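PDB 6MX6: Pre-mRNA-processing-splicing factor 8, which carries an intein, the part crystallised here, which probably excises itself from the host splicing factor and joins the flanking protein segments by protein splicing. Local coordinates for residues G59-L63 / R167-L173. Residues are numbered along the deposited sequence; the frame is centred on the assembly and turned at random.
Sequences GLEDL and RYDYLVL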
ATOM      1  N   GLY A  59      15.628  -3.487   0.676  1.00 18.20           N
ATOM      2  CA  GLY A  59      15.308  -4.622   1.517  1.00 23.46           C
ATOM      3  C   GLY A  59      14.130  -4.386   2.439  1.00 27.57           C
ATOM      4  O   GLY A  59      14.281  -4.356   3.663  1.00 31.74           O
ATOM      5  N   LEU A  60      12.951  -4.210   1.859  1.00 22.40           N
ATOM      6  CA  LEU A  60      11.710  -4.043   2.601  1.00 26.09           C
ATOM      7  C   LEU A  60      10.784  -5.197   2.249  1.00 27.56           C
ATOM      8  O   LEU A  60      10.917  -5.812   1.190  1.00 21.03           O
ATOM      9  CB  LEU A  60      11.023  -2.710   2.268  1.00 25.72           C
ATOM     10  CG  LEU A  60      11.543  -1.395   2.865  1.00 33.36           C
ATOM     11  CD1 LEU A  60      11.837  -1.523   4.352  1.00 34.02           C
ATOM     12  CD2 LEU A  60      12.768  -0.907   2.119  1.00 45.17           C
ATOM     13  N   GLU A  61       9.834  -5.476   3.141  1.00 23.14           N
ATOM     14  CA  GLU A  61       8.888  -6.566   2.918  1.00 21.43           C
ATOM     15  C   GLU A  61       8.087  -6.349   1.642  1.00 17.75           C
ATOM     16  O   GLU A  61       7.696  -5.224   1.324  1.00 19.38           O
ATOM     17  CB  GLU A  61       7.928  -6.684   4.108  1.00 23.17           C
ATOM     18  CG  GLU A  61       8.533  -7.397   5.313  1.00 36.90           C
ATOM     19  CD  GLU A  61       7.503  -7.730   6.382  1.00 35.20           C
ATOM     20  OE1 GLU A  61       6.310  -7.415   6.186  1.00 30.66           O
ATOM     21  OE2 GLU A  61       7.895  -8.303   7.419  1.00 38.50           O
ATOM     22  N   ASP A  62       7.846  -7.436   0.907  1.00 16.11           N
ATOM     23  CA  ASP A  62       7.005  -7.356  -0.283  1.00 18.12           C
ATOM     24  C   ASP A  62       5.625  -6.812   0.075  1.00 16.84           C
ATOM     25  O   ASP A  62       5.087  -7.090   1.147  1.00 19.59           O
ATOM     26  CB  ASP A  62       6.809  -8.733  -0.926  1.00 16.82           C
ATOM     27  CG  ASP A  62       8.108  -9.402  -1.340  1.00 26.20           C
ATOM     28  OD1 ASP A  62       9.173  -8.743  -1.349  1.00 24.95           O
ATOM     29  OD2 ASP A  62       8.049 -10.610  -1.666  1.00 22.70           O
ATOM     30  N   LEU A  63       5.033  -6.063  -0.851  1.00 16.10           N
ATOM     31  CA  LEU A  63       3.642  -5.631  -0.723  1.00 16.31           C
ATOM     32  C   LEU A  63       2.778  -6.540  -1.587  1.00 17.33           C
ATOM     33  O   LEU A  63       3.022  -6.658  -2.788  1.00 16.17           O
ATOM     34  CB  LEU A  63       3.479  -4.174  -1.154  1.00 18.36           C
ATOM     35  CG  LEU A  63       2.057  -3.618  -1.086  1.00 23.45           C
ATOM     36  CD1 LEU A  63       1.574  -3.604   0.376  1.00 19.72           C
ATOM     37  CD2 LEU A  63       1.997  -2.231  -1.707  1.00 25.87           C
ATOM     38  N   ARG A 167       2.039   1.313   6.631  1.00 18.09           N
ATOM     39  CA  ARG A 167       2.557  -0.000   6.984  1.00 20.72           C
ATOM     40  C   ARG A 167       3.518   0.136   8.163  1.00 16.88           C
ATOM     41  O   ARG A 167       3.984   1.229   8.491  1.00 20.87           O
ATOM     42  CB  ARG A 167       3.271  -0.631   5.779  1.00 22.08           C
ATOM     43  CG  ARG A 167       3.336  -2.165   5.788  1.00 21.08           C
ATOM     44  CD  ARG A 167       3.791  -2.729   4.439  1.00 15.18           C
ATOM     45  NE  ARG A 167       5.223  -2.531   4.207  1.00 21.74           N
ATOM     46  CZ  ARG A 167       5.908  -3.125   3.236  1.00 22.39           C
ATOM     47  NH1 ARG A 167       5.288  -3.942   2.394  1.00 21.11           N
ATOM     48  NH2 ARG A 167       7.210  -2.894   3.092  1.00 19.88           N
ATOM     49  N   TYR A 168       3.819  -0.997   8.802  1.00 21.15           N
ATOM     50  CA  TYR A 168       4.634  -0.982  10.014  1.00 18.70           C
ATOM     51  C   TYR A 168       6.020  -0.373   9.774  1.00 23.59           C
ATOM     52  O   TYR A 168       6.621   0.177  10.705  1.00 26.24           O
ATOM     53  CB  TYR A 168       4.764  -2.402  10.567  1.00 19.09           C
ATOM     54  CG  TYR A 168       5.828  -3.193   9.844  1.00 26.05           C
ATOM     55  CD1 TYR A 168       5.587  -3.726   8.583  1.00 26.97           C
ATOM     56  CD2 TYR A 168       7.083  -3.374  10.404  1.00 24.82           C
ATOM     57  CE1 TYR A 168       6.569  -4.434   7.909  1.00 24.63           C
ATOM     58  CE2 TYR A 168       8.067  -4.080   9.742  1.00 31.69           C
ATOM     59  CZ  TYR A 168       7.809  -4.604   8.497  1.00 33.82           C
ATOM     60  OH  TYR A 168       8.803  -5.304   7.848  1.00 31.38           O
ATOM     61  N   ASP A 169       6.543  -0.462   8.548  1.00 21.74           N
ATOM     62  CA  ASP A 169       7.818   0.139   8.179  1.00 24.66           C
ATOM     63  C   ASP A 169       7.649   1.506   7.525  1.00 22.67           C
ATOM     64  O   ASP A 169       8.553   1.963   6.817  1.00 24.41           O
ATOM     65  CB  ASP A 169       8.608  -0.793   7.249  1.00 20.61           C
ATOM     66  CG  ASP A 169       7.896  -1.049   5.925  1.00 30.82           C
ATOM     67  OD1 ASP A 169       6.730  -0.630   5.768  1.00 23.29           O
ATOM     68  OD2 ASP A 169       8.506  -1.668   5.029  1.00 28.29           O
ATOM     69  N   TYR A 170       6.497   2.149   7.723  1.00 21.07           N
ATOM     70  CA  TYR A 170       6.190   3.502   7.277  1.00 19.88           C
ATOM     71  C   TYR A 170       6.002   3.624   5.766  1.00 20.68           C
ATOM     72  O   TYR A 170       5.884   4.741   5.264  1.00 22.74           O
ATOM     73  CB  TYR A 170       7.252   4.500   7.767  1.00 20.56           C
ATOM     74  CG  TYR A 170       7.366   4.498   9.274  1.00 28.66           C
ATOM     75  CD1 TYR A 170       6.397   5.101  10.061  1.00 37.88           C
ATOM     76  CD2 TYR A 170       8.427   3.866   9.909  1.00 44.64           C
ATOM     77  CE1 TYR A 170       6.489   5.091  11.447  1.00 43.16           C
ATOM     78  CE2 TYR A 170       8.531   3.853  11.288  1.00 48.25           C
ATOM     79  CZ  TYR A 170       7.558   4.464  12.051  1.00 54.53           C
ATOM     80  OH  TYR A 170       7.661   4.449  13.423  1.00 64.51           O
ATOM     81  N   LEU A 171       5.942   2.511   5.029  1.00 17.40           N
ATOM     82  CA  LEU A 171       5.468   2.561   3.651  1.00 19.98           C
ATOM     83  C   LEU A 171       4.068   3.165   3.627  1.00 21.07           C
ATOM     84  O   LEU A 171       3.210   2.787   4.429  1.00 21.51           O
ATOM     85  CB  LEU A 171       5.453   1.157   3.041  1.00 15.45           C
ATOM     86  CG  LEU A 171       4.943   1.032   1.608  1.00 18.56           C
ATOM     87  CD1 LEU A 171       5.876   1.732   0.649  1.00 26.45           C
ATOM     88  CD2 LEU A 171       4.782  -0.438   1.234  1.00 22.99           C
ATOM     89  N   VAL A 172       3.842   4.114   2.725  1.00 19.74           N
ATOM     90  CA  VAL A 172       2.569   4.814   2.640  1.00 23.23           C
ATOM     91  C   VAL A 172       1.634   4.031   1.725  1.00 22.10           C
ATOM     92  O   VAL A 172       1.957   3.772   0.560  1.00 18.77           O
ATOM     93  CB  VAL A 172       2.751   6.256   2.145  1.00 20.31           C
ATOM     94  CG1 VAL A 172       1.384   6.917   1.931  1.00 25.42           C
ATOM     95  CG2 VAL A 172       3.591   7.059   3.151  1.00 21.07           C
ATOM     96  N   LEU A 173       0.464   3.681   2.250  1.00 20.78           N
ATOM     97  CA  LEU A 173      -0.537   2.871   1.577  1.00 21.47           C
ATOM     98  C   LEU A 173      -1.811   3.687   1.395  1.00 20.48           C
ATOM     99  O   LEU A 173      -2.105   4.587   2.187  1.00 23.71           O
ATOM    100  CB  LEU A 173      -0.844   1.611   2.396  1.00 20.49           C
ATOM    101  CG  LEU A 173       0.320   0.637   2.589  1.00 23.19           C
ATOM    102  CD1 LEU A 173      -0.023  -0.394   3.658  1.00 23.02           C
ATOM    103  CD2 LEU A 173       0.698  -0.014   1.248  1.00 21.43           C
TER
HETATM  104  O   HOH W   1       9.865  -4.024   5.574  1.00 25.41           O
HETATM  105  O   HOH W   2       3.325  -6.062   3.334  1.00 27.45           O
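This is a polar contact between a loop and a hairpin turn, centred on one arginine, with leucines packed beside it. Residues 59-63 lead from strand 52-56 into strand 63-65, and residues 167-173 hold the turn after strand 164-166 and the start of strand 172-174, near the C-terminus. Arg167 reaches across and donates two hydrogen bonds to one carbonyl: Arg167 NH1 and NH2 lie 2.9 and 3.0 Å from Glu61 O. Its other edge is held at home by Asp169, with Arg167 NE 2.9 Å from Asp169 OD1 and the salt bridge from NH2 to OD2 at 2.6 Å. This pairing orients the guanidinium toward Glu61 O. Arg167 to Tyr170 form a type I beta turn, closed by Tyr170 N to Arg167 O at 2.8 Å. The beta-rich chain has the Hint fold of inteins, and the contact ties its C-terminal hairpin to the 59-63 loop. One water bridges Glu61 N, Asp169 OD2 and Tyr168 OH, each at 2.8 Å. Buried Leu63 and Leu173 pack together, CD1 of Leu63 3.8 Å from CD2 of Leu173. Asp62 CA-to-CB points away; its carboxylate salt-bridges Lys55 and Arg53.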